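BtrN (Bacillus circulans, PDB 4M7S) catalyses the radical S-adenosyl-L-methionine-dependent two-electron oxidation of 2-deoxy-scyllo-inosamine to amino-dideoxy-scyllo-inosose in butirosin biosynthesis, using two [4Fe-4S] clusters. Local coordinates at residues I8-N13 with G55-H60; Y62-L67 with Y90-F95; F112-H117 with V139-H144. One frame throughout, in Å; residues are numbered along the deposited sequence.

Interaction 1: residues I8-N13 with G55-H60; sequences IEVEVN and GRISFH
V10 N donates to S58 O at 2.8 Å, with an N-H...O angle of 161°; the same carbonyl also lies in CA-H...O contact with E9. One step back, I8 O takes S58 N at 3.0 Å and the CA-H of I57 as a second, weaker partner. The third bond, from I8 N to R56 O, completes an in-register parallel pairing in which I8 stands beside I57 and E9 beside S58. The strand axes come within 4.8 Å and are inclined at 19° to each other.

These two strands, 7-10 and 56-58, are joined through helix 38-50, giving the beta-alpha-beta crossover that opens the partial TIM-type barrel of radical SAM enzymes. The evidence for which face the helix covers comes from the side chains: I57 reaches M45, V10 reaches L44, and V12 and F59 both reach Y41. On that face I8 and I57 lie side by side and point the same way, I8 CG2 being 4.0 Å from I57 CG1. Just past the pairing, V12 CG1 comes to the edge of the F59 ring, in its plane, 4.0 Å from CD1.

On the other face E9 passes S58, its CG 3.1 Å from S58 OG. That hydroxyl sits between its backbone N and carbonyl carbon (chi1 40°), and although buried it has no polar partner in the model. Beyond the strand end, E11 centres an inverse gamma turn, with a weak bond from V12 N to V10 O. The CB of H60 leaves its CA away from 8-13. H60 ND1 bonds to Y90 O, and the H60 side chain comes to about 4 Å from the iron-sulfur cluster.

Interaction 2: residues Y62-L67 with Y90-F95; sequences YGEPLL and YTNGDF. With SF4 (iron/sulfur cluster), chain C.
E64 reaches across to T91 and N92 with its carboxylate, from a YGEP sequence placed like the GGEP motif of radical SAM enzymes, which in relatives helps to hold the methionine end of the cosubstrate. The side chain bends at chi2 (51°), which brings CD toward the other segment. OE2 accepts from N92 N at 2.9 Å on its syn side, nearly straight at 173°, with the donor 31° out of the carboxylate plane. OE1 takes L66 N on its anti side at 3.3 Å. T91 OG1 also donates to OE1, but at a modelled length too short to be taken literally. The receiving loop is shaped by an ST turn at T91 and an Asx turn at N92, where D94 N meets N92 OD1. N92 ND2 bonds to N17 and lies 3.7 Å from S3 of the cluster. Water 2 donates to N92 OD1, accepts from F95 N and lies at the edge of the F95 ring, in its plane.

F95, which buries the most surface here, packs against L66 and L67. L66 CB meets F95 CB at 3.6 Å, while L67 CD2 approaches the ring obliquely, 3.4 Å from F95 CZ.

Interaction 3: residues F112-H117 with V139-H144; sequences FIVTQH and VVYLDH. With SF4 (iron/sulfur cluster), chain C.
The side chains of H117 and H144 cross at about a right angle, with H144 CB approaching the H117 ring obliquely, 3.8 Å from its ND1. One face of the H117 imidazole is turned to the iron-sulfur cluster: the FE4 iron stands 3.6 Å above the ring plane, offset toward the rim, and S1 lies over a face too. The nearest cluster atom is S3, 3.5 Å from H117 CD2. Y22 serves both histidines, its hydroxyl bonded to H117 ND1 and its ring stacked with H144.

The Y141 ring has V139 CG1 over one face, 3.4 Å above the plane and offset toward the rim. V114 lies alongside it and points the same way; with V114 CG1 anti to the backbone N (chi1 -179°), that methyl is the one laid obliquely against Y141 CE1, at 3.5 Å. F112 turns its ring away from the partner strand, leaving CB against V139 CG2. The opposite face of the sheet carries I113 with V140 and L142, where I113 CG2 meets L142 CD1.

Five backbone bonds support the parallel pairing, in register from F112 with V139 to Q116 with D143. V140 N to F112 O is 2.6 Å and nearly along the C=O axis, and the next two are equally short. The bonding then lengthens, to 3.1 Å for Q116 N to L142 O. The last bond, H144 N to Q116 O, is 3.3 Å long and more bent, at 145°.

Strand 139-143 is the outermost on this side of the sheet, its direction inclined 24° to that of strand 111-116. Helix 98-107 covers F112 and V139 through L101, while strand 86-91 borders strand 111-116 on its other edge, joined to it by backbone bonds involving I113 and T115.

In the fold
Interactions 1 and 3 are two parallel joints of one sheet, one in its middle and one at its edge, with strand 86-91 between them. Interaction 1, centred about 5 Å from the centre of the chain, is a buried strand pair; interaction 3, about 16 Å out, is a partly buried pair ending on an outermost strand with several exposed residues. Both rest on parallel backbone bonding. Interaction 2 is also buried but joins the loop after strand 56-58 to the end of strand 86-91 and the turn that follows, through a carboxylate gripping backbone and hydroxyl donors. N13 ND2 bonds to E64 O, tying it to interaction 1. Interactions 2 and 3 both contribute pocket residues of the same cluster, as N92 and H117 do.

Interaction 1: residues I8-N13 with G55-H60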
loop_
_atom_site.group_PDB
_atom_site.type_symbol
_atom_site.label_atom_id
_atom_site.label_comp_id
_atom_site.label_asym_id
_atom_site.label_seq_id
_atom_site.Cartn_x
_atom_site.Cartn_y
_atom_site.Cartn_z
ATOM N N ILE A 8 -4.072 -3.091 -2.821
ATOM C CA ILE A 8 -3.512 -1.882 -3.402
ATOM C C ILE A 8 -3.339 -0.835 -2.308
ATOM O O ILE A 8 -4.267 -0.585 -1.530
ATOM C CB ILE A 8 -4.357 -1.336 -4.575
ATOM C CG1 ILE A 8 -3.754 -0.030 -5.097
ATOM C CG2 ILE A 8 -5.819 -1.120 -4.163
ATOM C CD1 ILE A 8 -4.243 0.337 -6.475
ATOM N N GLU A 9 -2.145 -0.243 -2.243
ATOM C CA GLU A 9 -1.828 0.765 -1.238
ATOM C C GLU A 9 -1.781 2.115 -1.912
ATOM O O GLU A 9 -1.011 2.303 -2.855
ATOM C CB GLU A 9 -0.455 0.501 -0.614
ATOM C CG GLU A 9 -0.465 -0.292 0.666
ATOM C CD GLU A 9 0.925 -0.446 1.249
ATOM O OE1 GLU A 9 1.683 0.543 1.226
ATOM O OE2 GLU A 9 1.261 -1.554 1.710
ATOM N N VAL A 10 -2.595 3.053 -1.431
ATOM C CA VAL A 10 -2.708 4.364 -2.061
ATOM C C VAL A 10 -2.167 5.467 -1.145
ATOM O O VAL A 10 -2.686 5.683 -0.043
ATOM C CB VAL A 10 -4.157 4.660 -2.434
ATOM C CG1 VAL A 10 -4.251 5.929 -3.271
ATOM C CG2 VAL A 10 -4.749 3.485 -3.220
ATOM N N GLU A 11 -1.130 6.162 -1.599
ATOM C CA GLU A 11 -0.580 7.282 -0.842
ATOM C C GLU A 11 -1.471 8.521 -0.990
ATOM O O GLU A 11 -1.134 9.456 -1.726
ATOM C CB GLU A 11 0.842 7.593 -1.320
ATOM C CG GLU A 11 1.664 8.447 -0.365
ATOM C CD GLU A 11 3.066 8.723 -0.888
ATOM O OE1 GLU A 11 3.256 8.752 -2.133
ATOM O OE2 GLU A 11 3.976 8.901 -0.047
ATOM N N VAL A 12 -2.608 8.537 -0.295
ATOM C CA VAL A 12 -3.519 9.692 -0.384
ATOM C C VAL A 12 -2.902 10.956 0.235
ATOM O O VAL A 12 -3.343 12.072 -0.030
ATOM C CB VAL A 12 -4.912 9.389 0.211
ATOM C CG1 VAL A 12 -5.513 8.161 -0.471
ATOM C CG2 VAL A 12 -4.825 9.172 1.727
ATOM N N ASN A 13 -1.878 10.778 1.063
ATOM C CA ASN A 13 -1.059 11.910 1.475
ATOM C C ASN A 13 0.315 11.424 1.894
ATOM O O ASN A 13 0.456 10.312 2.399
ATOM C CB ASN A 13 -1.726 12.704 2.596
ATOM C CG ASN A 13 -1.664 11.996 3.919
ATOM O OD1 ASN A 13 -2.303 10.959 4.102
ATOM N ND2 ASN A 13 -0.895 12.550 4.863
ATOM N N GLY A 55 -10.426 -6.775 -3.771
ATOM C CA GLY A 55 -9.380 -7.109 -2.823
ATOM C C GLY A 55 -9.315 -6.070 -1.720
ATOM O O GLY A 55 -10.296 -5.364 -1.463
ATOM N N ARG A 56 -8.163 -5.959 -1.069
ATOM C CA ARG A 56 -8.002 -4.958 -0.016
ATOM C C ARG A 56 -7.478 -3.646 -0.576
ATOM O O ARG A 56 -6.672 -3.631 -1.512
ATOM C CB ARG A 56 -7.034 -5.447 1.058
ATOM C CG ARG A 56 -7.022 -6.924 1.284
ATOM C CD ARG A 56 -7.637 -7.280 2.609
ATOM N NE ARG A 56 -7.230 -8.612 3.038
ATOM C CZ ARG A 56 -7.713 -9.744 2.532
ATOM N NH1 ARG A 56 -8.630 -9.715 1.571
ATOM N NH2 ARG A 56 -7.274 -10.909 2.987
ATOM N N ILE A 57 -7.936 -2.541 -0.001
ATOM C CA ILE A 57 -7.382 -1.235 -0.328
ATOM C C ILE A 57 -6.951 -0.519 0.956
ATOM O O ILE A 57 -7.733 -0.402 1.902
ATOM C CB ILE A 57 -8.369 -0.371 -1.177
ATOM C CG1 ILE A 57 -7.799 1.026 -1.437
ATOM C CG2 ILE A 57 -9.747 -0.277 -0.506
ATOM C CD1 ILE A 57 -8.495 1.761 -2.585
ATOM N N SER A 58 -5.691 -0.088 1.009
ATOM C CA SER A 58 -5.212 0.744 2.120
ATOM C C SER A 58 -4.787 2.145 1.653
ATOM O O SER A 58 -4.567 2.366 0.456
ATOM C CB SER A 58 -4.099 0.053 2.914
ATOM O OG SER A 58 -3.205 -0.638 2.078
ATOM N N PHE A 59 -4.678 3.081 2.600
ATOM C CA PHE A 59 -4.528 4.504 2.280
ATOM C C PHE A 59 -3.247 5.127 2.823
ATOM O O PHE A 59 -3.185 6.345 3.068
ATOM C CB PHE A 59 -5.726 5.277 2.823
ATOM C CG PHE A 59 -7.035 4.743 2.345
ATOM C CD1 PHE A 59 -7.595 5.203 1.158
ATOM C CD2 PHE A 59 -7.699 3.759 3.062
ATOM C CE1 PHE A 59 -8.803 4.713 0.707
ATOM C CE2 PHE A 59 -8.910 3.245 2.605
ATOM C CZ PHE A 59 -9.464 3.730 1.431
ATOM N N HIS A 60 -2.207 4.289 2.968
ATOM C CA HIS A 60 -0.948 4.606 3.685
ATOM C C HIS A 60 0.293 4.052 2.954
ATOM O O HIS A 60 0.437 2.833 2.840
ATOM C CB HIS A 60 -1.019 3.958 5.079
ATOM C CG HIS A 60 0.182 4.193 5.953
ATOM N ND1 HIS A 60 0.069 4.569 7.274
ATOM C CD2 HIS A 60 1.510 4.063 5.715
ATOM C CE1 HIS A 60 1.273 4.687 7.805
ATOM N NE2 HIS A 60 2.166 4.386 6.882
HETATM O O HOH W 1 -1.487 8.167 3.559
#

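Interaction 2: residues Y62-L67 with Y90-F95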
loop_
_atom_site.group_PDB
_atom_site.type_symbol
_atom_site.label_atom_id
_atom_site.label_comp_id
_atom_site.label_asym_id
_atom_site.label_seq_id
_atom_site.Cartn_x
_atom_site.Cartn_y
_atom_site.Cartn_z
ATOM N N TYR A 62 3.891 5.876 3.098
ATOM C CA TYR A 62 4.765 6.232 4.220
ATOM C C TYR A 62 4.278 7.508 4.894
ATOM O O TYR A 62 5.057 8.258 5.501
ATOM C CB TYR A 62 6.210 6.372 3.772
ATOM C CG TYR A 62 6.925 5.051 3.612
ATOM C CD1 TYR A 62 7.547 4.439 4.693
ATOM C CD2 TYR A 62 6.970 4.413 2.380
ATOM C CE1 TYR A 62 8.207 3.228 4.550
ATOM C CE2 TYR A 62 7.623 3.201 2.224
ATOM C CZ TYR A 62 8.233 2.614 3.310
ATOM O OH TYR A 62 8.881 1.415 3.146
ATOM N N GLY A 63 2.979 7.748 4.776
ATOM C CA GLY A 63 2.359 8.901 5.402
ATOM C C GLY A 63 1.214 8.470 6.293
ATOM O O GLY A 63 0.818 7.302 6.287
ATOM N N GLU A 64 0.684 9.417 7.063
ATOM C CA GLU A 64 -0.425 9.156 7.969
ATOM C C GLU A 64 -1.737 9.482 7.267
ATOM O O GLU A 64 -1.988 10.647 6.940
ATOM C CB GLU A 64 -0.273 10.032 9.221
ATOM C CG GLU A 64 -1.437 9.931 10.182
ATOM C CD GLU A 64 -1.786 8.481 10.526
ATOM O OE1 GLU A 64 -2.995 8.164 10.592
ATOM O OE2 GLU A 64 -0.854 7.672 10.749
ATOM N N PRO A 65 -2.584 8.463 7.029
ATOM C CA PRO A 65 -3.811 8.733 6.267
ATOM C C PRO A 65 -4.785 9.672 6.986
ATOM O O PRO A 65 -5.494 10.415 6.315
ATOM C CB PRO A 65 -4.433 7.337 6.065
ATOM C CG PRO A 65 -3.841 6.483 7.164
ATOM C CD PRO A 65 -2.451 7.045 7.416
ATOM N N LEU A 66 -4.822 9.657 8.315
ATOM C CA LEU A 66 -5.729 10.558 9.043
ATOM C C LEU A 66 -5.348 12.037 8.921
ATOM O O LEU A 66 -6.068 12.914 9.406
ATOM C CB LEU A 66 -5.855 10.170 10.519
ATOM C CG LEU A 66 -6.439 8.799 10.870
ATOM C CD1 LEU A 66 -7.164 8.866 12.201
ATOM C CD2 LEU A 66 -7.374 8.284 9.806
ATOM N N LEU A 67 -4.210 12.308 8.288
ATOM C CA LEU A 67 -3.795 13.680 8.018
ATOM C C LEU A 67 -4.370 14.162 6.689
ATOM O O LEU A 67 -4.342 15.346 6.385
ATOM C CB LEU A 67 -2.269 13.795 7.990
ATOM C CG LEU A 67 -1.572 14.115 9.314
ATOM C CD1 LEU A 67 -0.058 14.259 9.135
ATOM C CD2 LEU A 67 -2.155 15.396 9.873
ATOM N N TYR A 90 -4.269 1.910 8.002
ATOM C CA TYR A 90 -3.079 1.719 8.816
ATOM C C TYR A 90 -2.688 3.103 9.348
ATOM O O TYR A 90 -2.411 4.017 8.566
ATOM C CB TYR A 90 -1.950 1.130 7.982
ATOM C CG TYR A 90 -2.214 -0.272 7.448
ATOM C CD1 TYR A 90 -3.033 -0.482 6.345
ATOM C CD2 TYR A 90 -1.623 -1.377 8.039
ATOM C CE1 TYR A 90 -3.259 -1.760 5.845
ATOM C CE2 TYR A 90 -1.838 -2.658 7.546
ATOM C CZ TYR A 90 -2.658 -2.841 6.454
ATOM O OH TYR A 90 -2.877 -4.109 5.966
ATOM N N THR A 91 -2.675 3.265 10.667
ATOM C CA THR A 91 -2.491 4.597 11.246
ATOM C C THR A 91 -1.624 4.567 12.507
ATOM O O THR A 91 -1.622 3.566 13.219
ATOM C CB THR A 91 -3.868 5.232 11.560
ATOM O OG1 THR A 91 -3.686 6.525 12.153
ATOM C CG2 THR A 91 -4.675 4.337 12.511
ATOM N N ASN A 92 -0.886 5.646 12.787
ATOM C CA ASN A 92 -0.160 5.726 14.055
ATOM C C ASN A 92 -1.086 6.018 15.229
ATOM O O ASN A 92 -0.661 5.976 16.386
ATOM C CB ASN A 92 1.011 6.725 14.029
ATOM C CG ASN A 92 0.588 8.138 13.661
ATOM O OD1 ASN A 92 -0.520 8.585 13.986
ATOM N ND2 ASN A 92 1.473 8.850 12.960
ATOM N N GLY A 93 -2.342 6.334 14.922
ATOM C CA GLY A 93 -3.359 6.525 15.946
ATOM C C GLY A 93 -3.468 7.919 16.555
ATOM O O GLY A 93 -4.444 8.206 17.246
ATOM N N ASP A 94 -2.489 8.789 16.304
ATOM C CA ASP A 94 -2.457 10.094 16.975
ATOM C C ASP A 94 -3.649 10.994 16.627
ATOM O O ASP A 94 -3.963 11.937 17.356
ATOM C CB ASP A 94 -1.156 10.827 16.659
ATOM C CG ASP A 94 0.071 10.043 17.083
ATOM O OD1 ASP A 94 -0.044 9.217 18.014
ATOM O OD2 ASP A 94 1.146 10.257 16.486
ATOM N N PHE A 95 -4.288 10.712 15.497
ATOM C CA PHE A 95 -5.453 11.470 15.051
ATOM C C PHE A 95 -6.758 10.682 15.161
ATOM O O PHE A 95 -7.826 11.200 14.839
ATOM C CB PHE A 95 -5.259 11.943 13.606
ATOM C CG PHE A 95 -4.255 13.050 13.465
ATOM C CD1 PHE A 95 -4.654 14.372 13.549
ATOM C CD2 PHE A 95 -2.915 12.767 13.255
ATOM C CE1 PHE A 95 -3.731 15.406 13.425
ATOM C CE2 PHE A 95 -1.982 13.788 13.135
ATOM C CZ PHE A 95 -2.392 15.114 13.223
HETATM FE FE1 SF4 C . 5.118 7.918 10.398
HETATM FE FE2 SF4 C . 6.750 6.664 12.086
HETATM FE FE3 SF4 C . 7.089 6.338 9.472
HETATM FE FE4 SF4 C . 4.904 5.246 10.651
HETATM S S1 SF4 C . 7.089 4.643 11.011
HETATM S S2 SF4 C . 4.925 6.410 8.680
HETATM S S3 SF4 C . 4.462 6.802 12.295
HETATM S S4 SF4 C . 7.387 8.316 10.632
HETATM O O HOH W 2 -3.156 9.279 13.304
#

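Interaction 3: residues F112-H117 with V139-H144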
loop_
_atom_site.group_PDB
_atom_site.type_symbol
_atom_site.label_atom_id
_atom_site.label_comp_id
_atom_site.label_asym_id
_atom_site.label_seq_id
_atom_site.Cartn_x
_atom_site.Cartn_y
_atom_site.Cartn_z
ATOM N N PHE A 112 -9.106 -1.012 11.294
ATOM C CA PHE A 112 -8.070 -0.063 11.674
ATOM C C PHE A 112 -6.906 -0.821 12.308
ATOM O O PHE A 112 -7.087 -1.566 13.275
ATOM C CB PHE A 112 -8.615 0.955 12.681
ATOM C CG PHE A 112 -9.766 1.787 12.159
ATOM C CD1 PHE A 112 -11.073 1.330 12.257
ATOM C CD2 PHE A 112 -9.537 3.036 11.591
ATOM C CE1 PHE A 112 -12.142 2.107 11.789
ATOM C CE2 PHE A 112 -10.600 3.822 11.118
ATOM C CZ PHE A 112 -11.900 3.355 11.219
ATOM N N ILE A 113 -5.717 -0.640 11.745
ATOM C CA ILE A 113 -4.506 -1.209 12.314
ATOM C C ILE A 113 -3.775 -0.041 12.934
ATOM O O ILE A 113 -3.208 0.779 12.213
ATOM C CB ILE A 113 -3.581 -1.810 11.242
ATOM C CG1 ILE A 113 -4.364 -2.663 10.240
ATOM C CG2 ILE A 113 -2.433 -2.584 11.894
ATOM C CD1 ILE A 113 -5.021 -3.858 10.842
ATOM N N VAL A 114 -3.796 0.054 14.257
ATOM C CA VAL A 114 -3.154 1.184 14.916
ATOM C C VAL A 114 -1.776 0.788 15.430
ATOM O O VAL A 114 -1.631 -0.226 16.115
ATOM C CB VAL A 114 -3.994 1.723 16.094
ATOM C CG1 VAL A 114 -3.297 2.913 16.731
ATOM C CG2 VAL A 114 -5.386 2.111 15.625
ATOM N N THR A 115 -0.770 1.589 15.095
ATOM C CA THR A 115 0.579 1.358 15.593
ATOM C C THR A 115 1.082 2.550 16.402
ATOM O O THR A 115 1.359 3.612 15.847
ATOM C CB THR A 115 1.565 1.083 14.440
ATOM O OG1 THR A 115 0.941 0.243 13.463
ATOM C CG2 THR A 115 2.821 0.393 14.959
ATOM N N GLN A 116 1.188 2.377 17.716
ATOM C CA GLN A 116 1.849 3.372 18.552
ATOM C C GLN A 116 3.314 3.439 18.126
ATOM O O GLN A 116 4.030 2.438 18.212
ATOM C CB GLN A 116 1.746 2.985 20.026
ATOM C CG GLN A 116 2.563 3.871 20.954
ATOM C CD GLN A 116 2.071 5.303 20.962
ATOM O OE1 GLN A 116 0.866 5.554 20.882
ATOM N NE2 GLN A 116 3.000 6.253 21.047
ATOM N N HIS A 117 3.764 4.602 17.657
ATOM C CA HIS A 117 5.121 4.715 17.113
ATOM C C HIS A 117 6.081 5.550 17.953
ATOM O O HIS A 117 5.733 6.005 19.045
ATOM C CB HIS A 117 5.096 5.219 15.667
ATOM C CG HIS A 117 4.908 4.132 14.657
ATOM N ND1 HIS A 117 5.905 3.237 14.334
ATOM C CD2 HIS A 117 3.836 3.792 13.900
ATOM C CE1 HIS A 117 5.456 2.392 13.421
ATOM N NE2 HIS A 117 4.206 2.707 13.140
ATOM N N VAL A 139 -10.489 -2.640 15.337
ATOM C CA VAL A 139 -9.215 -2.026 15.699
ATOM C C VAL A 139 -8.193 -3.058 16.140
ATOM O O VAL A 139 -8.388 -3.773 17.123
ATOM C CB VAL A 139 -9.349 -0.967 16.812
ATOM C CG1 VAL A 139 -7.978 -0.600 17.347
ATOM C CG2 VAL A 139 -10.041 0.279 16.286
ATOM N N VAL A 140 -7.095 -3.137 15.406
ATOM C CA VAL A 140 -5.970 -3.922 15.873
ATOM C C VAL A 140 -4.899 -2.948 16.343
ATOM O O VAL A 140 -4.507 -2.043 15.602
ATOM C CB VAL A 140 -5.427 -4.857 14.783
ATOM C CG1 VAL A 140 -4.204 -5.611 15.300
ATOM C CG2 VAL A 140 -6.513 -5.836 14.350
ATOM N N TYR A 141 -4.469 -3.123 17.588
ATOM C CA TYR A 141 -3.465 -2.267 18.204
ATOM C C TYR A 141 -2.108 -2.949 18.218
ATOM O O TYR A 141 -1.928 -3.971 18.881
ATOM C CB TYR A 141 -3.857 -1.942 19.644
ATOM C CG TYR A 141 -4.669 -0.683 19.804
ATOM C CD1 TYR A 141 -4.124 0.556 19.501
ATOM C CD2 TYR A 141 -5.972 -0.728 20.287
ATOM C CE1 TYR A 141 -4.857 1.716 19.654
ATOM C CE2 TYR A 141 -6.715 0.429 20.445
ATOM C CZ TYR A 141 -6.152 1.649 20.125
ATOM O OH TYR A 141 -6.875 2.813 20.278
ATOM N N LEU A 142 -1.159 -2.390 17.481
ATOM C CA LEU A 142 0.220 -2.843 17.564
ATOM C C LEU A 142 1.034 -1.771 18.259
ATOM O O LEU A 142 0.602 -0.616 18.375
ATOM C CB LEU A 142 0.796 -3.091 16.173
ATOM C CG LEU A 142 -0.019 -4.020 15.280
ATOM C CD1 LEU A 142 0.521 -4.006 13.869
ATOM C CD2 LEU A 142 0.011 -5.416 15.848
ATOM N N ASP A 143 2.210 -2.162 18.733
ATOM C CA ASP A 143 3.190 -1.208 19.221
ATOM C C ASP A 143 4.531 -1.582 18.615
ATOM O O ASP A 143 5.002 -2.711 18.777
ATOM C CB ASP A 143 3.264 -1.224 20.753
ATOM C CG ASP A 143 4.092 -0.072 21.318
ATOM O OD1 ASP A 143 5.338 -0.172 21.323
ATOM O OD2 ASP A 143 3.497 0.927 21.773
ATOM N N HIS A 144 5.124 -0.650 17.878
ATOM C CA HIS A 144 6.508 -0.800 17.468
ATOM C C HIS A 144 7.198 -1.039 18.811
ATOM O O HIS A 144 7.041 -0.254 19.750
ATOM C CB HIS A 144 6.975 0.426 16.680
ATOM C CG HIS A 144 8.420 0.756 16.887
ATOM N ND1 HIS A 144 8.863 1.531 17.940
ATOM C CD2 HIS A 144 9.528 0.404 16.191
ATOM C CE1 HIS A 144 10.176 1.645 17.880
ATOM N NE2 HIS A 144 10.605 0.971 16.828
HETATM FE FE1 SF4 C . 5.118 7.918 10.398
HETATM FE FE2 SF4 C . 6.750 6.664 12.086
HETATM FE FE3 SF4 C . 7.089 6.338 9.472
HETATM FE FE4 SF4 C . 4.904 5.246 10.651
HETATM S S1 SF4 C . 7.089 4.643 11.011
HETATM S S2 SF4 C . 4.925 6.410 8.680
HETATM S S3 SF4 C . 4.462 6.802 12.295
HETATM S S4 SF4 C . 7.387 8.316 10.632
#